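Local coordinates for protein sugar phosphate isomerase/epimerase (Parabacteroides distasonis, PDB 3OBE) that probably acts as an isomerase or epimerase on sugar substrates through a xylose isomerase-like TIM barrel, at residues P134-I139 against S172-R177. Sequence-based numbering, arbitrary orientation.
Sequences PSLPRI and SNEFKR
Leu136 makes a small van der Waals contact with Asn173 and Glu174, joining two neighbouring loops that follow adjacent parallel strands, 130-133 and 165-169. No hydrogen bond or salt bridge crosses between the segments, and only 135 Å² of surface is buried, summed over both sides. The backbones stay well apart: the closest approach of CA atoms, Leu136 CA to Glu174 CA, is 7.6 Å, and the gap is bridged by side chains, chiefly that of Leu136. Its CG lies anti to the backbone N (chi1 -176°), which carries the two methyls out toward 172-177. CD2 rests on the CB of Asn173 at 3.7 Å, the two side chains running roughly perpendicular. CD1 packs alongside Glu174, 4.1 Å from its CG. Glu174 approaches from the opposite direction; its chain bends at chi2 (81°), and the leucine lies over one face of the carboxylate, with Leu136 CD2 4.0 Å from Glu174 CD and CB 3.7 Å from OE2. This oxygen therefore has an aliphatic neighbour, yet it is satisfied by the hydroxyl of Tyr168, while OE1 accepts a hydrogen bond from the backbone N of His171. These two bonds fix the carboxylate, whose residue is buried. Leu136 also touches Tyr168 of strand 165-169 and Phe204 of helix 200-207. Cutting Leu136 back to an alanine is likely to strip the methyl cover from the carboxylate face and lose the contact with Asn173 CB. Asn173 and Glu174 form a short 3-10 turn, with Phe175 N bonded to Ser172 O at 2.9 Å and Lys176 N to Asn173 O at 3.1 Å, and so present their side chains from a compact bend. Such loop-to-loop packing beyond the C-terminal ends of successive parallel strands belongs to the beta-alpha repeats of the xylose isomerase-like TIM barrel.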
ATOM      1  N   PRO A 134       4.590   3.450   4.439  1.00 12.83           N
ATOM      2  CA  PRO A 134       5.340   3.057   3.223  1.00 12.64           C
ATOM      3  C   PRO A 134       6.774   3.566   3.221  1.00 12.59           C
ATOM      4  O   PRO A 134       7.405   3.677   2.165  1.00 13.55           O
ATOM      5  CB  PRO A 134       4.530   3.762   2.132  1.00 12.60           C
ATOM      6  CG  PRO A 134       4.192   5.085   2.771  1.00 13.74           C
ATOM      7  CD  PRO A 134       3.868   4.726   4.239  1.00 13.39           C
ATOM      8  N   SER A 135       7.292   3.865   4.392  1.00 11.76           N
ATOM      9  CA  SER A 135       8.565   4.597   4.538  1.00 12.37           C
ATOM     10  C   SER A 135       9.478   3.817   5.476  1.00 12.31           C
ATOM     11  O   SER A 135       9.127   3.525   6.623  1.00 12.54           O
ATOM     12  CB  SER A 135       8.285   5.961   5.119  1.00 13.40           C
ATOM     13  OG  SER A 135       7.444   6.688   4.255  1.00 14.95           O
ATOM     14  N   LEU A 136      10.640   3.460   4.945  1.00 12.61           N
ATOM     15  CA  LEU A 136      11.669   2.688   5.646  1.00 12.56           C
ATOM     16  C   LEU A 136      12.499   3.554   6.560  1.00 12.36           C
ATOM     17  O   LEU A 136      13.127   4.507   6.086  1.00 13.59           O
ATOM     18  CB  LEU A 136      12.613   2.042   4.603  1.00 12.97           C
ATOM     19  CG  LEU A 136      13.737   1.104   5.109  1.00 13.83           C
ATOM     20  CD1 LEU A 136      13.238  -0.076   5.919  1.00 13.62           C
ATOM     21  CD2 LEU A 136      14.473   0.567   3.873  1.00 12.37           C
ATOM     22  N   PRO A 137      12.537   3.233   7.864  1.00 11.94           N
ATOM     23  CA  PRO A 137      13.477   3.942   8.743  1.00 13.13           C
ATOM     24  C   PRO A 137      14.935   3.612   8.450  1.00 13.68           C
ATOM     25  O   PRO A 137      15.246   2.695   7.670  1.00 15.05           O
ATOM     26  CB  PRO A 137      13.067   3.458  10.145  1.00 12.76           C
ATOM     27  CG  PRO A 137      11.622   3.036  10.025  1.00 13.42           C
ATOM     28  CD  PRO A 137      11.636   2.377   8.651  1.00 12.49           C
ATOM     29  N   ARG A 138      15.830   4.367   9.073  1.00 14.83           N
ATOM     30  CA  ARG A 138      17.220   4.028   9.003  1.00 15.71           C
ATOM     31  C   ARG A 138      17.501   2.676   9.620  1.00 14.78           C
ATOM     32  O   ARG A 138      17.314   2.500  10.805  1.00 16.81           O
ATOM     33  CB  ARG A 138      18.059   5.112   9.690  1.00 15.56           C
ATOM     34  CG  ARG A 138      19.556   4.866   9.489  1.00 17.22           C
ATOM     35  CD  ARG A 138      20.491   6.019   9.924  1.00 20.00           C
ATOM     36  NE  ARG A 138      20.283   7.208   9.099  1.00 18.87           N
ATOM     37  CZ  ARG A 138      20.792   7.416   7.896  1.00 20.66           C
ATOM     38  NH1 ARG A 138      21.606   6.514   7.314  1.00 19.52           N
ATOM     39  NH2 ARG A 138      20.499   8.548   7.269  1.00 20.06           N
ATOM     40  N   ILE A 139      17.992   1.739   8.815  1.00 15.53           N
ATOM     41  CA  ILE A 139      18.327   0.418   9.327  1.00 15.49           C
ATOM     42  C   ILE A 139      19.725   0.070   8.936  1.00 16.08           C
ATOM     43  O   ILE A 139      19.989  -0.139   7.750  1.00 16.76           O
ATOM     44  CB  ILE A 139      17.351  -0.694   8.769  1.00 15.13           C
ATOM     45  CG1 ILE A 139      15.885  -0.313   8.946  1.00 20.10           C
ATOM     46  CG2 ILE A 139      17.742  -2.091   9.345  1.00 14.88           C
ATOM     47  CD1 ILE A 139      15.384  -0.290  10.269  1.00 17.08           C
ATOM     48  N   SER A 172      12.545  -1.143  -2.523  1.00 12.98           N
ATOM     49  CA  SER A 172      13.608  -2.119  -2.840  1.00 12.41           C
ATOM     50  C   SER A 172      14.627  -2.263  -1.727  1.00 13.73           C
ATOM     51  O   SER A 172      15.283  -3.303  -1.640  1.00 13.60           O
ATOM     52  CB  SER A 172      14.315  -1.781  -4.146  1.00 14.48           C
ATOM     53  OG  SER A 172      13.411  -1.758  -5.224  1.00 15.52           O
ATOM     54  N   ASN A 173      14.770  -1.236  -0.901  1.00 14.23           N
ATOM     55  CA  ASN A 173      15.891  -1.216   0.072  1.00 15.06           C
ATOM     56  C   ASN A 173      15.647  -2.207   1.209  1.00 14.53           C
ATOM     57  O   ASN A 173      16.595  -2.573   1.919  1.00 15.79           O
ATOM     58  CB  ASN A 173      16.129   0.167   0.621  1.00 15.09           C
ATOM     59  CG  ASN A 173      16.880   1.052  -0.330  1.00 19.42           C
ATOM     60  OD1 ASN A 173      17.585   0.584  -1.244  1.00 20.87           O
ATOM     61  ND2 ASN A 173      16.810   2.358  -0.072  1.00 25.83           N
ATOM     62  N   GLU A 174      14.421  -2.693   1.353  1.00 13.63           N
ATOM     63  CA  GLU A 174      14.114  -3.724   2.331  1.00 13.84           C
ATOM     64  C   GLU A 174      14.777  -5.044   1.920  1.00 13.91           C
ATOM     65  O   GLU A 174      14.844  -5.987   2.716  1.00 13.52           O
ATOM     66  CB  GLU A 174      12.650  -3.936   2.516  1.00 14.32           C
ATOM     67  CG  GLU A 174      11.919  -2.779   3.175  1.00 12.91           C
ATOM     68  CD  GLU A 174      11.532  -1.621   2.327  1.00 14.61           C
ATOM     69  OE1 GLU A 174      11.830  -1.572   1.105  1.00 13.22           O
ATOM     70  OE2 GLU A 174      10.886  -0.694   2.905  1.00 12.18           O
ATOM     71  N   PHE A 175      15.276  -5.098   0.691  1.00 14.45           N
ATOM     72  CA  PHE A 175      15.943  -6.335   0.223  1.00 13.91           C
ATOM     73  C   PHE A 175      17.439  -6.200   0.229  1.00 15.78           C
ATOM     74  O   PHE A 175      18.179  -7.041  -0.332  1.00 17.65           O
ATOM     75  CB  PHE A 175      15.357  -6.782  -1.102  1.00 15.42           C
ATOM     76  CG  PHE A 175      13.886  -6.999  -1.029  1.00 13.43           C
ATOM     77  CD1 PHE A 175      13.364  -8.012  -0.235  1.00 15.86           C
ATOM     78  CD2 PHE A 175      13.013  -6.101  -1.598  1.00 14.37           C
ATOM     79  CE1 PHE A 175      11.987  -8.173  -0.092  1.00 16.18           C
ATOM     80  CE2 PHE A 175      11.651  -6.268  -1.487  1.00 15.26           C
ATOM     81  CZ  PHE A 175      11.126  -7.298  -0.726  1.00 15.93           C
ATOM     82  N   LYS A 176      17.928  -5.169   0.908  1.00 15.73           N
ATOM     83  CA  LYS A 176      19.307  -5.140   1.354  1.00 17.09           C
ATOM     84  C   LYS A 176      19.404  -6.020   2.599  1.00 17.49           C
ATOM     85  O   LYS A 176      18.426  -6.170   3.319  1.00 16.63           O
ATOM     86  CB  LYS A 176      19.759  -3.724   1.667  1.00 18.76           C
ATOM     87  CG  LYS A 176      19.771  -2.786   0.429  1.00 23.58           C
ATOM     88  CD  LYS A 176      20.175  -1.317   0.759  1.00 28.43           C
ATOM     89  CE  LYS A 176      20.814  -0.590  -0.491  1.00 34.20           C
ATOM     90  N   ARG A 177      20.611  -6.545   2.811  0.50 17.71           N
ATOM     91  CA  ARG A 177      20.976  -7.295   4.003  0.50 17.53           C
ATOM     92  C   ARG A 177      21.662  -6.405   5.029  0.50 17.51           C
ATOM     93  O   ARG A 177      22.438  -5.482   4.697  0.50 17.37           O
ATOM     94  CB  ARG A 177      21.914  -8.451   3.624  0.50 18.58           C
ATOM     95  CG  ARG A 177      21.213  -9.584   2.886  0.50 18.17           C
ATOM     96  CD  ARG A 177      22.156 -10.732   2.581  0.50 20.03           C
ATOM     97  NE  ARG A 177      21.587 -11.627   1.582  0.50 21.93           N
ATOM     98  CZ  ARG A 177      20.871 -12.706   1.846  0.50 21.73           C
ATOM     99  NH1 ARG A 177      20.627 -13.037   3.091  0.50 22.12           N
ATOM    100  NH2 ARG A 177      20.403 -13.457   0.854  0.50 21.69           N
TER